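Local coordinates for UDP-galactopyranose mutase (PDB 3HDQ), which probably interconverts UDP-galactopyranose and UDP-galactofuranose, and binds flavin adenine dinucleotide together with its UDP-galactose substrate, at residues 283-289 and 317-322. Sequence-based numbering, arbitrary orientation.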
ATOM      1  N   THR A 283     -16.524  -6.449  -9.927  1.00 27.75           N
ATOM      2  CA  THR A 283     -17.153  -6.530  -8.620  1.00 30.97           C
ATOM      3  C   THR A 283     -18.655  -6.672  -8.806  1.00 28.80           C
ATOM      4  O   THR A 283     -19.266  -5.924  -9.561  1.00 33.96           O
ATOM      5  CB  THR A 283     -16.862  -5.283  -7.764  1.00 35.30           C
ATOM      6  OG1 THR A 283     -15.445  -5.140  -7.590  1.00 26.98           O
ATOM      7  CG2 THR A 283     -17.551  -5.400  -6.397  1.00 24.06           C
ATOM      8  N   HIS A 284     -19.244  -7.636  -8.111  1.00 30.07           N
ATOM      9  CA  HIS A 284     -20.655  -7.931  -8.257  1.00 30.79           C
ATOM     10  C   HIS A 284     -21.353  -7.711  -6.939  1.00 34.44           C
ATOM     11  O   HIS A 284     -20.772  -7.928  -5.873  1.00 38.00           O
ATOM     12  CB  HIS A 284     -20.849  -9.371  -8.719  1.00 32.00           C
ATOM     13  CG  HIS A 284     -20.393  -9.608 -10.120  1.00 33.31           C
ATOM     14  ND1 HIS A 284     -19.157 -10.140 -10.420  1.00 35.05           N
ATOM     15  CD2 HIS A 284     -20.996  -9.363 -11.306  1.00 39.46           C
ATOM     16  CE1 HIS A 284     -19.024 -10.225 -11.731  1.00 38.20           C
ATOM     17  NE2 HIS A 284     -20.126  -9.760 -12.293  1.00 39.87           N
ATOM     18  N   ASP A 285     -22.605  -7.278  -7.011  1.00 36.36           N
ATOM     19  CA  ASP A 285     -23.364  -6.979  -5.810  1.00 40.43           C
ATOM     20  C   ASP A 285     -24.070  -8.223  -5.260  1.00 40.52           C
ATOM     21  O   ASP A 285     -25.298  -8.293  -5.230  1.00 44.05           O
ATOM     22  CB  ASP A 285     -24.353  -5.843  -6.079  1.00 42.04           C
ATOM     23  CG  ASP A 285     -24.812  -5.149  -4.803  1.00 56.54           C
ATOM     24  OD1 ASP A 285     -23.970  -4.892  -3.910  1.00 52.18           O
ATOM     25  OD2 ASP A 285     -26.021  -4.849  -4.701  1.00 59.35           O
ATOM     26  N   THR A 286     -23.269  -9.202  -4.845  1.00 38.56           N
ATOM     27  CA  THR A 286     -23.739 -10.392  -4.142  1.00 40.85           C
ATOM     28  C   THR A 286     -22.603 -10.862  -3.268  1.00 39.82           C
ATOM     29  O   THR A 286     -21.445 -10.524  -3.511  1.00 34.29           O
ATOM     30  CB  THR A 286     -23.979 -11.586  -5.080  1.00 47.63           C
ATOM     31  OG1 THR A 286     -24.156 -11.130  -6.422  1.00 53.35           O
ATOM     32  CG2 THR A 286     -25.181 -12.412  -4.618  1.00 45.27           C
ATOM     33  N   GLU A 287     -22.921 -11.699  -2.292  1.00 36.90           N
ATOM     34  CA  GLU A 287     -21.894 -12.231  -1.419  1.00 40.97           C
ATOM     35  C   GLU A 287     -21.004 -13.247  -2.120  1.00 35.18           C
ATOM     36  O   GLU A 287     -19.832 -13.382  -1.796  1.00 32.27           O
ATOM     37  CB  GLU A 287     -22.523 -12.861  -0.192  1.00 41.65           C
ATOM     38  CG  GLU A 287     -23.255 -11.854   0.655  1.00 53.67           C
ATOM     39  CD  GLU A 287     -23.055 -12.112   2.121  1.00 55.96           C
ATOM     40  OE1 GLU A 287     -22.720 -13.267   2.468  1.00 61.75           O
ATOM     41  OE2 GLU A 287     -23.215 -11.161   2.917  1.00 57.92           O
ATOM     42  N   GLN A 288     -21.557 -13.962  -3.083  1.00 36.15           N
ATOM     43  CA  GLN A 288     -20.820 -15.069  -3.664  1.00 33.93           C
ATOM     44  C   GLN A 288     -21.263 -15.347  -5.075  1.00 31.83           C
ATOM     45  O   GLN A 288     -22.444 -15.517  -5.339  1.00 36.72           O
ATOM     46  CB  GLN A 288     -21.008 -16.325  -2.827  1.00 25.79           C
ATOM     47  CG  GLN A 288     -20.285 -17.520  -3.389  1.00 28.91           C
ATOM     48  CD  GLN A 288     -20.155 -18.626  -2.373  1.00 34.41           C
ATOM     49  OE1 GLN A 288     -19.792 -18.378  -1.225  1.00 45.04           O
ATOM     50  NE2 GLN A 288     -20.445 -19.854  -2.784  1.00 24.97           N
ATOM     51  N   LEU A 289     -20.299 -15.405  -5.977  1.00 30.26           N
ATOM     52  CA  LEU A 289     -20.584 -15.635  -7.370  1.00 27.19           C
ATOM     53  C   LEU A 289     -20.304 -17.083  -7.750  1.00 28.87           C
ATOM     54  O   LEU A 289     -21.040 -17.673  -8.534  1.00 31.70           O
ATOM     55  CB  LEU A 289     -19.730 -14.704  -8.229  1.00 33.99           C
ATOM     56  CG  LEU A 289     -20.171 -14.576  -9.683  1.00 36.23           C
ATOM     57  CD1 LEU A 289     -21.579 -13.997  -9.730  1.00 39.85           C
ATOM     58  CD2 LEU A 289     -19.204 -13.691 -10.433  1.00 40.15           C
ATOM     59  N   HIS A 317     -17.625  -9.669   3.396  1.00 24.26           N
ATOM     60  CA  HIS A 317     -17.978  -8.455   2.670  1.00 28.72           C
ATOM     61  C   HIS A 317     -19.336  -8.694   2.008  1.00 30.97           C
ATOM     62  O   HIS A 317     -19.673  -9.830   1.698  1.00 32.45           O
ATOM     63  CB  HIS A 317     -16.917  -8.177   1.601  1.00 26.98           C
ATOM     64  CG  HIS A 317     -16.920  -6.775   1.067  1.00 28.95           C
ATOM     65  ND1 HIS A 317     -17.894  -6.300   0.211  1.00 29.64           N
ATOM     66  CD2 HIS A 317     -16.035  -5.758   1.227  1.00 25.52           C
ATOM     67  CE1 HIS A 317     -17.621  -5.049  -0.115  1.00 27.40           C
ATOM     68  NE2 HIS A 317     -16.494  -4.698   0.484  1.00 26.22           N
ATOM     69  N   HIS A 318     -20.117  -7.643   1.785  1.00 28.98           N
ATOM     70  CA  HIS A 318     -21.458  -7.835   1.225  1.00 42.73           C
ATOM     71  C   HIS A 318     -21.426  -7.881  -0.296  1.00 38.00           C
ATOM     72  O   HIS A 318     -22.400  -8.271  -0.934  1.00 39.52           O
ATOM     73  CB  HIS A 318     -22.442  -6.761   1.718  1.00 44.67           C
ATOM     74  CG  HIS A 318     -22.192  -5.410   1.139  1.00 46.29           C
ATOM     75  ND1 HIS A 318     -21.068  -4.670   1.440  1.00 50.47           N
ATOM     76  CD2 HIS A 318     -22.913  -4.664   0.267  1.00 51.94           C
ATOM     77  CE1 HIS A 318     -21.108  -3.525   0.781  1.00 54.16           C
ATOM     78  NE2 HIS A 318     -22.218  -3.496   0.063  1.00 54.74           N
ATOM     79  N   GLN A 319     -20.299  -7.483  -0.869  1.00 36.27           N
ATOM     80  CA  GLN A 319     -20.073  -7.683  -2.291  1.00 34.89           C
ATOM     81  C   GLN A 319     -18.956  -8.685  -2.522  1.00 29.59           C
ATOM     82  O   GLN A 319     -18.407  -9.235  -1.574  1.00 28.57           O
ATOM     83  CB  GLN A 319     -19.753  -6.365  -2.972  1.00 36.59           C
ATOM     84  CG  GLN A 319     -20.878  -5.375  -2.837  1.00 35.87           C
ATOM     85  CD  GLN A 319     -20.517  -4.039  -3.396  1.00 41.02           C
ATOM     86  OE1 GLN A 319     -19.473  -3.481  -3.060  1.00 47.98           O
ATOM     87  NE2 GLN A 319     -21.373  -3.507  -4.258  1.00 49.10           N
ATOM     88  N   THR A 320     -18.637  -8.932  -3.788  1.00 26.13           N
ATOM     89  CA  THR A 320     -17.598  -9.884  -4.117  1.00 28.92           C
ATOM     90  C   THR A 320     -16.852  -9.419  -5.359  1.00 29.49           C
ATOM     91  O   THR A 320     -17.447  -8.825  -6.262  1.00 32.81           O
ATOM     92  CB  THR A 320     -18.168 -11.317  -4.315  1.00 31.08           C
ATOM     93  OG1 THR A 320     -17.094 -12.257  -4.401  1.00 25.44           O
ATOM     94  CG2 THR A 320     -19.001 -11.405  -5.569  1.00 29.29           C
ATOM     95  N   SER A 321     -15.544  -9.654  -5.382  1.00 21.95           N
ATOM     96  CA  SER A 321     -14.726  -9.316  -6.544  1.00 26.09           C
ATOM     97  C   SER A 321     -14.095 -10.554  -7.177  1.00 26.68           C
ATOM     98  O   SER A 321     -13.582 -11.438  -6.483  1.00 23.04           O
ATOM     99  CB  SER A 321     -13.627  -8.313  -6.175  1.00 24.78           C
ATOM    100  OG  SER A 321     -14.176  -7.070  -5.824  1.00 27.91           O
ATOM    101  N   VAL A 322     -14.122 -10.589  -8.502  1.00 25.62           N
ATOM    102  CA  VAL A 322     -13.581 -11.706  -9.260  1.00 27.85           C
ATOM    103  C   VAL A 322     -12.642 -11.206 -10.355  1.00 29.09           C
ATOM    104  O   VAL A 322     -12.687 -10.032 -10.739  1.00 25.25           O
ATOM    105  CB  VAL A 322     -14.708 -12.527  -9.926  1.00 24.85           C
ATOM    106  CG1 VAL A 322     -15.692 -13.014  -8.893  1.00 23.58           C
ATOM    107  CG2 VAL A 322     -15.415 -11.697 -10.999  1.00 22.75           C
TER
HETATM  108  O   HOH W   1     -24.765  -7.114  -2.261  1.00 48.52           O
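The carbonyl of H317 lies beside the carboxylate end of E287, with K310 bonded to that carbonyl oxygen. A water bridges H318 to the other segment, donating to H318 O and, weakly, to D285 OD1. Q319 is anchored by its own backbone, N bonding to H317 ND1 in the plane of that ring, while its extended side chain reaches D285. Here NE2 donates to D285 OD1 over 3.0 Å, arriving from above the carboxylate plane, and the amide and carboxylate planes stand 89° apart. D285 turns its carboxylate to this amide with its own CG opposite the backbone N (chi1 -160°). Q319 CB rests 3.4 Å from H284 O. With an alanine at Q319, D285 OD1 would probably lose its amide donor and one face of the H318 ring the CG methylene offset toward its rim. From T320 the segments pair antiparallel, the outermost strand 274-284 of the mixed sheet lying against strand 320-336 and running on into an inverse gamma turn centred on D285. H284 N donates to T320 O at 2.8 Å and T320 N returns a bond to H284 O at 3.1 Å, the first nearly straight, the second a little bent. On the H284 side of the sheet, T320 CG2 lies 3.3 Å from T286 O, while T320 OG1 is bonded to E308. On the other face S321 OG meets T283 OG1 at 2.9 Å and is also held by D73. V322 turns one methyl to each neighbour: CG2 lies at the H284 ring edge, 4.0 Å from CE1, and CG1 packs 3.9 Å from L289 CD2.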